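Local coordinates for G-protein alpha subunit Galpha7 (Naegleria fowleri, PDB 6NE6) that probably binds and hydrolyses GTP, acting as the nucleotide-dependent switch subunit of a heterotrimeric G protein, at residues 55-60 with 133-138; 63-68 with 82-87; 211-214 with 218-221; 261-266 with 278-283. All coordinates share one frame; numbering follows the deposited sequence. Where two conformers were deposited one is given.

Contact 1 of 4, residues 55-60 with 133-138; sequences RNMMVL and YYFDNL. With EDO (1,2-ethanediol), chain G.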
# COMPACT_ATOMS: atom_id res chain seq x y z
N ARG A 55 -15.96 -3.95 4.37
CA ARG A 55 -15.96 -3.52 2.97
C ARG A 55 -15.43 -4.62 2.06
O ARG A 55 -15.97 -4.86 0.98
CB ARG A 55 -15.13 -2.25 2.80
CG ARG A 55 -14.84 -1.91 1.34
CD ARG A 55 -15.71 -0.78 0.82
NE ARG A 55 -15.44 0.47 1.53
CZ ARG A 55 -14.44 1.30 1.24
NH1 ARG A 55 -13.59 1.00 0.27
NH2 ARG A 55 -14.28 2.41 1.94
N ASN A 56 -14.35 -5.29 2.47
CA ASN A 56 -13.80 -6.36 1.65
C ASN A 56 -14.82 -7.46 1.42
O ASN A 56 -14.96 -7.96 0.30
CB ASN A 56 -12.55 -6.95 2.31
CG ASN A 56 -11.37 -6.04 2.22
OD1 ASN A 56 -11.20 -5.32 1.24
ND2 ASN A 56 -10.51 -6.11 3.24
N MET A 57 -15.55 -7.86 2.48
CA MET A 57 -16.57 -8.89 2.30
C MET A 57 -17.69 -8.39 1.40
O MET A 57 -18.22 -9.14 0.59
CB MET A 57 -17.13 -9.36 3.64
CG MET A 57 -18.06 -10.58 3.51
SD MET A 57 -17.37 -11.97 2.55
CE MET A 57 -16.26 -12.72 3.74
N MET A 58 -18.06 -7.10 1.52
CA MET A 58 -19.08 -6.54 0.64
C MET A 58 -18.67 -6.63 -0.82
O MET A 58 -19.48 -6.99 -1.69
CB MET A 58 -19.35 -5.09 1.02
CG MET A 58 -20.23 -4.36 0.04
SD MET A 58 -21.86 -5.10 0.01
CE MET A 58 -22.82 -3.71 -0.60
N VAL A 59 -17.41 -6.29 -1.10
CA VAL A 59 -16.90 -6.35 -2.47
C VAL A 59 -16.96 -7.77 -2.99
O VAL A 59 -17.36 -8.01 -4.14
CB VAL A 59 -15.47 -5.78 -2.54
CG1 VAL A 59 -14.88 -6.02 -3.94
CG2 VAL A 59 -15.49 -4.29 -2.23
N LEU A 60 -16.59 -8.74 -2.15
CA LEU A 60 -16.67 -10.14 -2.56
C LEU A 60 -18.11 -10.56 -2.83
O LEU A 60 -18.38 -11.27 -3.80
CB LEU A 60 -16.03 -11.03 -1.49
CG LEU A 60 -14.50 -10.92 -1.48
CD1 LEU A 60 -13.88 -11.51 -0.23
CD2 LEU A 60 -13.92 -11.62 -2.72
N TYR A 133 -5.63 -11.66 4.87
CA TYR A 133 -5.00 -11.61 6.18
C TYR A 133 -6.03 -11.35 7.27
O TYR A 133 -6.08 -12.07 8.28
CB TYR A 133 -3.92 -10.52 6.19
CG TYR A 133 -3.40 -10.21 7.59
CD1 TYR A 133 -2.34 -10.91 8.13
CD2 TYR A 133 -4.00 -9.22 8.36
CE1 TYR A 133 -1.88 -10.64 9.42
CE2 TYR A 133 -3.55 -8.94 9.64
CZ TYR A 133 -2.49 -9.65 10.16
OH TYR A 133 -2.05 -9.36 11.43
N TYR A 134 -6.87 -10.33 7.09
CA TYR A 134 -7.83 -10.02 8.14
C TYR A 134 -8.86 -11.14 8.27
O TYR A 134 -9.18 -11.58 9.39
CB TYR A 134 -8.50 -8.67 7.88
CG TYR A 134 -7.60 -7.46 8.06
CD1 TYR A 134 -6.84 -7.29 9.23
CD2 TYR A 134 -7.50 -6.50 7.07
CE1 TYR A 134 -6.02 -6.18 9.40
CE2 TYR A 134 -6.68 -5.39 7.22
CZ TYR A 134 -5.95 -5.23 8.39
OH TYR A 134 -5.13 -4.12 8.54
N PHE A 135 -9.36 -11.66 7.14
CA PHE A 135 -10.35 -12.73 7.21
C PHE A 135 -9.77 -13.96 7.91
O PHE A 135 -10.46 -14.62 8.71
CB PHE A 135 -10.81 -13.14 5.81
CG PHE A 135 -11.67 -12.13 5.09
CD1 PHE A 135 -12.61 -11.35 5.75
CD2 PHE A 135 -11.57 -12.00 3.70
CE1 PHE A 135 -13.42 -10.45 5.05
CE2 PHE A 135 -12.37 -11.11 3.00
CZ PHE A 135 -13.30 -10.35 3.66
N ASP A 136 -8.52 -14.30 7.60
CA ASP A 136 -7.93 -15.50 8.19
C ASP A 136 -7.62 -15.34 9.67
O ASP A 136 -7.39 -16.34 10.35
CB ASP A 136 -6.64 -15.88 7.47
CG ASP A 136 -6.89 -16.54 6.12
OD1 ASP A 136 -8.00 -17.07 5.90
OD2 ASP A 136 -5.95 -16.54 5.30
N ASN A 137 -7.56 -14.10 10.17
CA ASN A 137 -7.29 -13.85 11.59
C ASN A 137 -8.54 -13.43 12.35
O ASN A 137 -8.42 -12.80 13.42
CB ASN A 137 -6.18 -12.81 11.74
CG ASN A 137 -4.82 -13.37 11.40
OD1 ASN A 137 -4.23 -14.11 12.19
ND2 ASN A 137 -4.34 -13.07 10.20
N LEU A 138 -9.73 -13.78 11.86
CA LEU A 138 -10.94 -13.32 12.54
C LEU A 138 -11.15 -13.96 13.90
O LEU A 138 -11.89 -13.40 14.72
CB LEU A 138 -12.15 -13.55 11.64
CG LEU A 138 -12.45 -12.45 10.61
CD1 LEU A 138 -13.56 -12.90 9.67
CD2 LEU A 138 -12.84 -11.14 11.31
C1 EDO G . -15.06 -16.46 14.30
O1 EDO G . -16.32 -17.14 14.37
C2 EDO G . -15.27 -14.95 14.17
O2 EDO G . -14.60 -14.25 15.23
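M57 and F135 mark the closest approach of the backbones, with their CA atoms 8.8 Å apart, where helix 39-66 passes the end of helix 131-136. The F135 ring is the main bridge. Its outer carbon CZ comes up against the backbone of the long helix, 3.6 Å from M57 N, and this nitrogen lies at the ring edge, in the ring plane. N56 CB is 3.7 Å from the same CZ and approaches obliquely. M57 takes a different route. Its CG stands anti to the backbone N (chi1 -172°), and bends at chi2 and chi3 then fold the chain back, so that CE sits over one ring face, 4.1 Å from the ring centroid. SD lies obliquely to the ring, which makes this a Met-aromatic contact as well as a CH-pi one. L60 arrives from the opposite direction to F135, with CD1 3.6 Å from F135 CE2. This apolar cluster belongs to the all-helical domain that G-protein alpha subunits carry beside their GTPase domain. I106 of helix 100-109 touches both M57 and F135, and I115 of helix 113-120 touches M57 and L60. The ring of W110 also meets that of F135, with the planes about 40° apart. Polar groups are settled around the cluster: N56 OD1 accepts from E128 N, and Y134 OH bonds to D152 O.

Contact 2 of 4, residues 63-68 with 82-87; sequences ATKSLN and KIEGLE. With EDO (1,2-ethanediol), chain J.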
# COMPACT_ATOMS: atom_id res chain seq x y z
N ALA A 63 -19.06 -9.21 -6.07
CA ALA A 63 -18.34 -9.95 -7.10
C ALA A 63 -19.05 -11.25 -7.45
O ALA A 63 -19.08 -11.65 -8.62
CB ALA A 63 -16.91 -10.22 -6.64
N THR A 64 -19.61 -11.96 -6.46
CA THR A 64 -20.33 -13.19 -6.78
C THR A 64 -21.54 -12.89 -7.65
O THR A 64 -21.91 -13.70 -8.51
CB THR A 64 -20.80 -13.96 -5.53
OG1 THR A 64 -21.87 -13.25 -4.88
CG2 THR A 64 -19.66 -14.25 -4.56
N LYS A 65 -22.15 -11.73 -7.45
CA LYS A 65 -23.27 -11.34 -8.29
C LYS A 65 -22.81 -11.02 -9.71
O LYS A 65 -23.45 -11.44 -10.68
CB LYS A 65 -24.00 -10.15 -7.66
CG LYS A 65 -24.70 -10.53 -6.37
CD LYS A 65 -25.31 -9.32 -5.69
CE LYS A 65 -26.18 -9.74 -4.53
NZ LYS A 65 -26.85 -8.57 -3.88
N SER A 66 -21.70 -10.29 -9.85
CA SER A 66 -21.16 -9.98 -11.18
C SER A 66 -20.74 -11.24 -11.92
O SER A 66 -20.91 -11.35 -13.14
CB SER A 66 -19.95 -9.05 -11.06
OG SER A 66 -20.28 -7.84 -10.42
N LEU A 67 -20.18 -12.21 -11.20
CA LEU A 67 -19.73 -13.47 -11.78
C LEU A 67 -20.86 -14.47 -11.98
O LEU A 67 -20.61 -15.56 -12.52
CB LEU A 67 -18.63 -14.09 -10.91
CG LEU A 67 -17.32 -13.32 -10.79
CD1 LEU A 67 -16.43 -13.97 -9.73
CD2 LEU A 67 -16.63 -13.25 -12.14
N ASN A 68 -22.08 -14.13 -11.57
CA ASN A 68 -23.23 -15.03 -11.68
C ASN A 68 -22.98 -16.34 -10.93
O ASN A 68 -23.28 -17.43 -11.43
CB ASN A 68 -23.59 -15.30 -13.15
CG ASN A 68 -24.96 -15.94 -13.31
OD1 ASN A 68 -25.78 -15.91 -12.39
ND2 ASN A 68 -25.20 -16.52 -14.48
N LYS A 82 -27.38 -9.42 4.84
CA LYS A 82 -27.16 -8.65 6.06
C LYS A 82 -25.89 -7.82 5.97
O LYS A 82 -25.88 -6.63 6.31
CB LYS A 82 -27.10 -9.59 7.28
CG LYS A 82 -26.49 -8.93 8.52
CD LYS A 82 -26.20 -9.93 9.64
CE LYS A 82 -25.49 -9.23 10.82
NZ LYS A 82 -25.29 -10.11 12.01
N ILE A 83 -24.80 -8.44 5.49
CA ILE A 83 -23.53 -7.72 5.41
C ILE A 83 -23.62 -6.58 4.41
O ILE A 83 -23.12 -5.48 4.67
CB ILE A 83 -22.39 -8.71 5.10
CG1 ILE A 83 -22.03 -9.50 6.37
CG2 ILE A 83 -21.19 -7.97 4.52
CD1 ILE A 83 -21.48 -10.91 6.14
N GLU A 84 -24.26 -6.82 3.26
CA GLU A 84 -24.49 -5.76 2.28
C GLU A 84 -25.17 -4.56 2.91
O GLU A 84 -24.76 -3.41 2.70
CB GLU A 84 -25.35 -6.28 1.13
CG GLU A 84 -24.66 -7.18 0.15
CD GLU A 84 -25.51 -7.39 -1.09
OE1 GLU A 84 -26.67 -7.82 -0.94
OE2 GLU A 84 -25.03 -7.09 -2.20
N GLY A 85 -26.25 -4.81 3.66
CA GLY A 85 -26.97 -3.72 4.30
C GLY A 85 -26.11 -2.96 5.29
O GLY A 85 -26.17 -1.73 5.37
N LEU A 86 -25.30 -3.68 6.07
CA LEU A 86 -24.47 -3.01 7.07
C LEU A 86 -23.36 -2.21 6.41
O LEU A 86 -23.05 -1.10 6.86
CB LEU A 86 -23.88 -4.03 8.04
CG LEU A 86 -24.87 -4.66 9.02
CD1 LEU A 86 -24.17 -5.73 9.85
CD2 LEU A 86 -25.49 -3.60 9.92
N GLU A 87 -22.74 -2.75 5.36
CA GLU A 87 -21.71 -1.98 4.67
C GLU A 87 -22.28 -0.72 4.04
O GLU A 87 -21.66 0.35 4.10
CB GLU A 87 -21.01 -2.84 3.61
CG GLU A 87 -20.08 -2.04 2.68
CD GLU A 87 -18.92 -1.37 3.41
OE1 GLU A 87 -18.62 -1.75 4.56
OE2 GLU A 87 -18.29 -0.46 2.82
C1 EDO J . -26.54 -11.01 -1.31
O1 EDO J . -27.59 -10.08 -1.58
C2 EDO J . -26.99 -12.41 -1.69
O2 EDO J . -27.73 -12.37 -2.92
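K65 and E84 meet through their charged ends, reaching across from helix 39-66 and helix 74-89 in opposite directions. The K65 side chain leaves its helix with CB directed at the partner helix. CG lies beside the backbone N (chi1 -68°). CB and CG have no close partner on the other segment, and the chain is extended beyond CG. CD is the first atom to come near the glutamate, 4.2 Å from E84 OE2. CE is nearest to O1 of an ethanediol, probably from the crystallisation liquor, with K65 CE to O1 at 3.3 Å. E84 OE2 is 3.7 Å from the same CE. NZ ends the chain in a salt bridge. It donates to E84 OE2 over 2.9 Å, meeting that oxygen on the syn side and 20° out of the carboxylate plane. A second, weak bond runs from NZ to E84 OE1. The pair ties two neighbouring helices of the helical domain together at its surface, close to where the longer one stops. That helix ends in a Schellman motif: N68 has positive phi, and N68 N bonds back to K65 O at 3.1 Å. The ethanediol O1 also takes a bond from K65 NZ at 2.8 Å. Its very short approach to E84 OE1 is doubtful as a bond. On the glutamate side, E84 also extends beyond CG, and its side chain packs on M58. T64, the neighbour of K65, touches A114 and I115 of helix 113-120.

Contact 3 of 4, residues 211-214 with 218-221; sequences QKCY and STNR. With EDO (1,2-ethanediol), chain D; EDO (1,2-ethanediol), chain H.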
# COMPACT_ATOMS: atom_id res chain seq x y z
N GLN A 211 -4.59 -5.23 -12.37
CA GLN A 211 -5.71 -4.61 -11.67
C GLN A 211 -6.23 -3.39 -12.42
O GLN A 211 -5.50 -2.75 -13.18
CB GLN A 211 -5.31 -4.17 -10.26
CG GLN A 211 -5.09 -5.33 -9.32
CD GLN A 211 -4.40 -4.87 -8.06
OE1 GLN A 211 -3.25 -5.22 -7.81
NE2 GLN A 211 -5.09 -4.07 -7.25
N LYS A 212 -7.49 -3.06 -12.17
CA LYS A 212 -8.15 -1.88 -12.72
C LYS A 212 -8.12 -0.73 -11.71
O LYS A 212 -8.16 -0.94 -10.49
CB LYS A 212 -9.60 -2.20 -13.08
CG LYS A 212 -9.76 -3.30 -14.11
CD LYS A 212 -9.08 -2.91 -15.41
CE LYS A 212 -9.31 -3.94 -16.52
NZ LYS A 212 -8.56 -3.51 -17.74
N CYS A 213 -8.11 0.50 -12.24
CA CYS A 213 -8.07 1.68 -11.38
C CYS A 213 -9.31 1.80 -10.51
O CYS A 213 -9.22 2.14 -9.33
CB CYS A 213 -7.93 2.94 -12.23
SG CYS A 213 -6.30 3.10 -12.96
N TYR A 214 -10.49 1.60 -11.11
CA TYR A 214 -11.76 1.72 -10.41
C TYR A 214 -12.69 0.62 -10.87
O TYR A 214 -12.54 0.05 -11.96
CB TYR A 214 -12.44 3.06 -10.70
CG TYR A 214 -11.63 4.26 -10.32
CD1 TYR A 214 -11.63 4.73 -9.01
CD2 TYR A 214 -10.86 4.93 -11.26
CE1 TYR A 214 -10.88 5.83 -8.65
CE2 TYR A 214 -10.11 6.04 -10.91
CZ TYR A 214 -10.13 6.49 -9.61
OH TYR A 214 -9.38 7.59 -9.25
N SER A 218 -12.12 0.81 -17.07
CA SER A 218 -11.30 -0.26 -17.61
C SER A 218 -9.81 0.06 -17.59
O SER A 218 -9.00 -0.79 -17.98
CB SER A 218 -11.73 -0.60 -19.05
OG SER A 218 -12.99 -1.25 -19.06
N THR A 219 -9.42 1.25 -17.14
CA THR A 219 -8.00 1.63 -17.16
C THR A 219 -7.19 0.71 -16.26
O THR A 219 -7.56 0.44 -15.12
CB THR A 219 -7.84 3.08 -16.70
OG1 THR A 219 -8.64 3.94 -17.53
CG2 THR A 219 -6.38 3.52 -16.79
N ASN A 220 -6.08 0.20 -16.80
CA ASN A 220 -5.18 -0.65 -16.04
C ASN A 220 -4.34 0.18 -15.08
O ASN A 220 -3.82 1.23 -15.46
CB ASN A 220 -4.29 -1.43 -17.00
CG ASN A 220 -3.26 -2.27 -16.28
OD1 ASN A 220 -2.13 -1.82 -16.05
ND2 ASN A 220 -3.63 -3.49 -15.92
N ARG A 221 -4.16 -0.32 -13.85
CA ARG A 221 -3.46 0.45 -12.83
C ARG A 221 -2.00 0.70 -13.20
O ARG A 221 -1.48 1.80 -12.98
CB ARG A 221 -3.51 -0.26 -11.47
CG ARG A 221 -4.86 -0.17 -10.78
CD ARG A 221 -4.74 -0.53 -9.29
NE ARG A 221 -6.06 -0.52 -8.65
CZ ARG A 221 -6.25 -0.61 -7.34
NH1 ARG A 221 -5.20 -0.70 -6.52
NH2 ARG A 221 -7.48 -0.59 -6.84
C1 EDO D . -7.45 -1.04 -2.95
O1 EDO D . -6.86 -0.18 -3.94
C2 EDO D . -8.88 -1.36 -3.36
O2 EDO D . -8.86 -2.06 -4.61
C1 EDO H . -16.90 -1.45 -16.08
O1 EDO H . -17.59 -2.05 -17.18
C2 EDO H . -15.45 -1.21 -16.46
O2 EDO H . -15.40 -0.42 -17.65
O HOH W 1 -6.17 -4.62 -16.57
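K212 and N220 pair in a single antiparallel bridge within the loop between strand 199-205 and helix 221-235, which corresponds to switch III of G-protein alpha subunits. Their CA atoms are 4.6 Å apart, and they form a non-hydrogen-bonded pair. Backbone bonds flank it: R221 N donates to Q211 O at 2.9 Å and nearly straight (169°), and C213 N donates to T219 O at 2.9 Å. Two side chains then bind backbone carbonyls. R221 NE reaches K212 O at 2.8 Å; the oxygen lies near the guanidinium plane, but NE stands above the carbonyl plane, 49° out of it. K212 bends at chi2, which curls its chain back and lets NZ donate to S218 O at 2.8 Å. Among polar contacts beyond the loop, R221 NH1 forms a salt bridge with D19, which lies in the probable P-loop, K212 O also accepts from Q126 NE2, and an ethanediol is bound by both R221 NH1 and NH2. N220 is the N-cap of helix 221-235, with OD1 accepting from K223 N, while its ND2 bonds to F209 O and T219 OG1 bonds to D217. Apolar contacts include C213 SG to T219 CG2 (3.9 Å) and R221 CD to Q211 CB (3.8 Å). Q211 NE2 sits over one face of the R221 guanidinium, toward its rim, with the amide and guanidinium planes 39° apart. It lies 3.4 Å from R221 NH1 as a pair of donors without a bond. One water accepts from both K212 NZ and N220 ND2.

Contact 4 of 4, residues 261-266 with 278-283; sequences SRLADT and DAAKEF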
# COMPACT_ATOMS: atom_id res chain seq x y z
N SER A 261 -1.04 -15.48 -13.15
CA SER A 261 -1.47 -14.21 -13.73
C SER A 261 -0.39 -13.73 -14.69
O SER A 261 0.74 -13.48 -14.27
CB SER A 261 -1.72 -13.17 -12.64
OG SER A 261 -2.31 -12.00 -13.21
N ARG A 262 -0.74 -13.60 -15.97
CA ARG A 262 0.26 -13.42 -17.02
C ARG A 262 0.49 -11.94 -17.31
O ARG A 262 -0.46 -11.20 -17.58
CB ARG A 262 -0.18 -14.12 -18.31
CG ARG A 262 -0.48 -15.61 -18.14
CD ARG A 262 -0.95 -16.23 -19.45
NE ARG A 262 0.05 -16.09 -20.51
CZ ARG A 262 -0.13 -15.37 -21.62
NH1 ARG A 262 -1.28 -14.74 -21.84
NH2 ARG A 262 0.84 -15.30 -22.52
N LEU A 263 1.75 -11.51 -17.27
CA LEU A 263 2.05 -10.12 -17.57
C LEU A 263 1.60 -9.76 -18.98
O LEU A 263 1.10 -8.65 -19.22
CB LEU A 263 3.54 -9.85 -17.40
CG LEU A 263 3.99 -8.41 -17.61
CD1 LEU A 263 3.28 -7.51 -16.58
CD2 LEU A 263 5.51 -8.32 -17.46
N ALA A 264 1.73 -10.70 -19.92
CA ALA A 264 1.41 -10.44 -21.32
C ALA A 264 -0.07 -10.18 -21.56
O ALA A 264 -0.43 -9.65 -22.62
CB ALA A 264 1.87 -11.61 -22.20
N ASP A 265 -0.94 -10.57 -20.62
CA ASP A 265 -2.35 -10.25 -20.74
C ASP A 265 -2.63 -8.77 -20.51
O ASP A 265 -3.71 -8.29 -20.89
CB ASP A 265 -3.18 -11.10 -19.77
CG ASP A 265 -3.42 -12.50 -20.29
OD1 ASP A 265 -3.36 -12.70 -21.52
OD2 ASP A 265 -3.68 -13.42 -19.48
N THR A 266 -1.70 -8.05 -19.88
CA THR A 266 -1.73 -6.59 -19.79
C THR A 266 -0.81 -5.92 -20.79
O THR A 266 -1.19 -4.92 -21.40
CB THR A 266 -1.33 -6.13 -18.39
OG1 THR A 266 -2.17 -6.76 -17.41
CG2 THR A 266 -1.45 -4.60 -18.29
N ASP A 278 11.27 -12.99 -12.52
CA ASP A 278 12.44 -12.14 -12.72
C ASP A 278 12.43 -11.53 -14.12
O ASP A 278 12.71 -10.33 -14.28
CB ASP A 278 13.72 -12.94 -12.48
CG ASP A 278 13.96 -13.21 -11.00
OD1 ASP A 278 13.24 -12.61 -10.15
OD2 ASP A 278 14.85 -14.01 -10.67
N ALA A 279 12.08 -12.32 -15.13
CA ALA A 279 11.95 -11.77 -16.47
C ALA A 279 10.85 -10.72 -16.52
O ALA A 279 11.01 -9.66 -17.15
CB ALA A 279 11.68 -12.89 -17.48
N ALA A 280 9.73 -10.98 -15.84
CA ALA A 280 8.61 -10.06 -15.87
C ALA A 280 8.93 -8.77 -15.11
O ALA A 280 8.60 -7.68 -15.58
CB ALA A 280 7.37 -10.73 -15.29
N LYS A 281 9.61 -8.86 -13.96
CA LYS A 281 9.88 -7.63 -13.24
C LYS A 281 10.94 -6.80 -13.94
O LYS A 281 10.90 -5.56 -13.86
CB LYS A 281 10.28 -7.91 -11.78
CG LYS A 281 11.70 -8.43 -11.59
CD LYS A 281 11.90 -8.91 -10.15
CE LYS A 281 13.33 -9.34 -9.89
NZ LYS A 281 13.44 -10.08 -8.59
N GLU A 282 11.87 -7.44 -14.65
CA GLU A 282 12.85 -6.67 -15.40
C GLU A 282 12.19 -5.89 -16.53
O GLU A 282 12.54 -4.73 -16.79
CB GLU A 282 13.95 -7.59 -15.93
CG GLU A 282 14.84 -8.15 -14.83
CD GLU A 282 15.60 -7.07 -14.07
OE1 GLU A 282 16.04 -6.09 -14.71
OE2 GLU A 282 15.76 -7.21 -12.84
N PHE A 283 11.19 -6.51 -17.18
CA PHE A 283 10.42 -5.82 -18.21
C PHE A 283 9.70 -4.61 -17.64
O PHE A 283 9.68 -3.54 -18.26
CB PHE A 283 9.42 -6.79 -18.84
CG PHE A 283 8.56 -6.18 -19.92
CD1 PHE A 283 8.99 -6.14 -21.23
CD2 PHE A 283 7.29 -5.69 -19.62
CE1 PHE A 283 8.18 -5.61 -22.23
CE2 PHE A 283 6.49 -5.15 -20.61
CZ PHE A 283 6.94 -5.12 -21.92
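L263 points its side chain at helix 277-291 and meets A280 and F283, which lie one turn apart on the same face of that helix. One methyl does the touching. The first torsion (chi1 -177°) sets CG anti to the backbone N and sends it toward the helix, and chi2 (60°) turns CD2 onto it. There CD2 lies 3.7 Å from A280 CB and equally close to A280 O. The same methyl is 3.8 Å from F283 CD2 and comes to the ring obliquely. The backbones come nearest at this point, L263 CA to A280 CA 6.8 Å. The F283 ring also meets Y270 edge-to-face, and F253 of helix 250-258 touches A280. Two salt bridges are local to their own segments: R262 NH1 with D265 OD1 at 2.9 Å, and K281 NZ with D278 OD1 at 3.0 Å. The arrangement is that of a connecting loop, here the one between helices 250-258 and 277-291, packing on the helix that follows it in a Ras-like GTPase domain.

Overall arrangement
Contacts 1 and 2 lie in the helical domain and share helix 39-66; contacts 3 and 4 lie in the GTPase domain. Along the chain, contact 2 is nested inside the loop closed by contact 1, and contacts 3 and 4 follow in series. The centres of contacts 1 and 2 are about 13 Å apart, and M58 packs on E84 and E87 between them. Contacts 3 and 4 are about 17 Å apart, and N220 touches T266. Contact 3 stands about 21 Å from contacts 1 and 2, between centres. Through Q126 and D19 it links the helical domain to the probable P-loop, consistent with a nucleotide site between the domains.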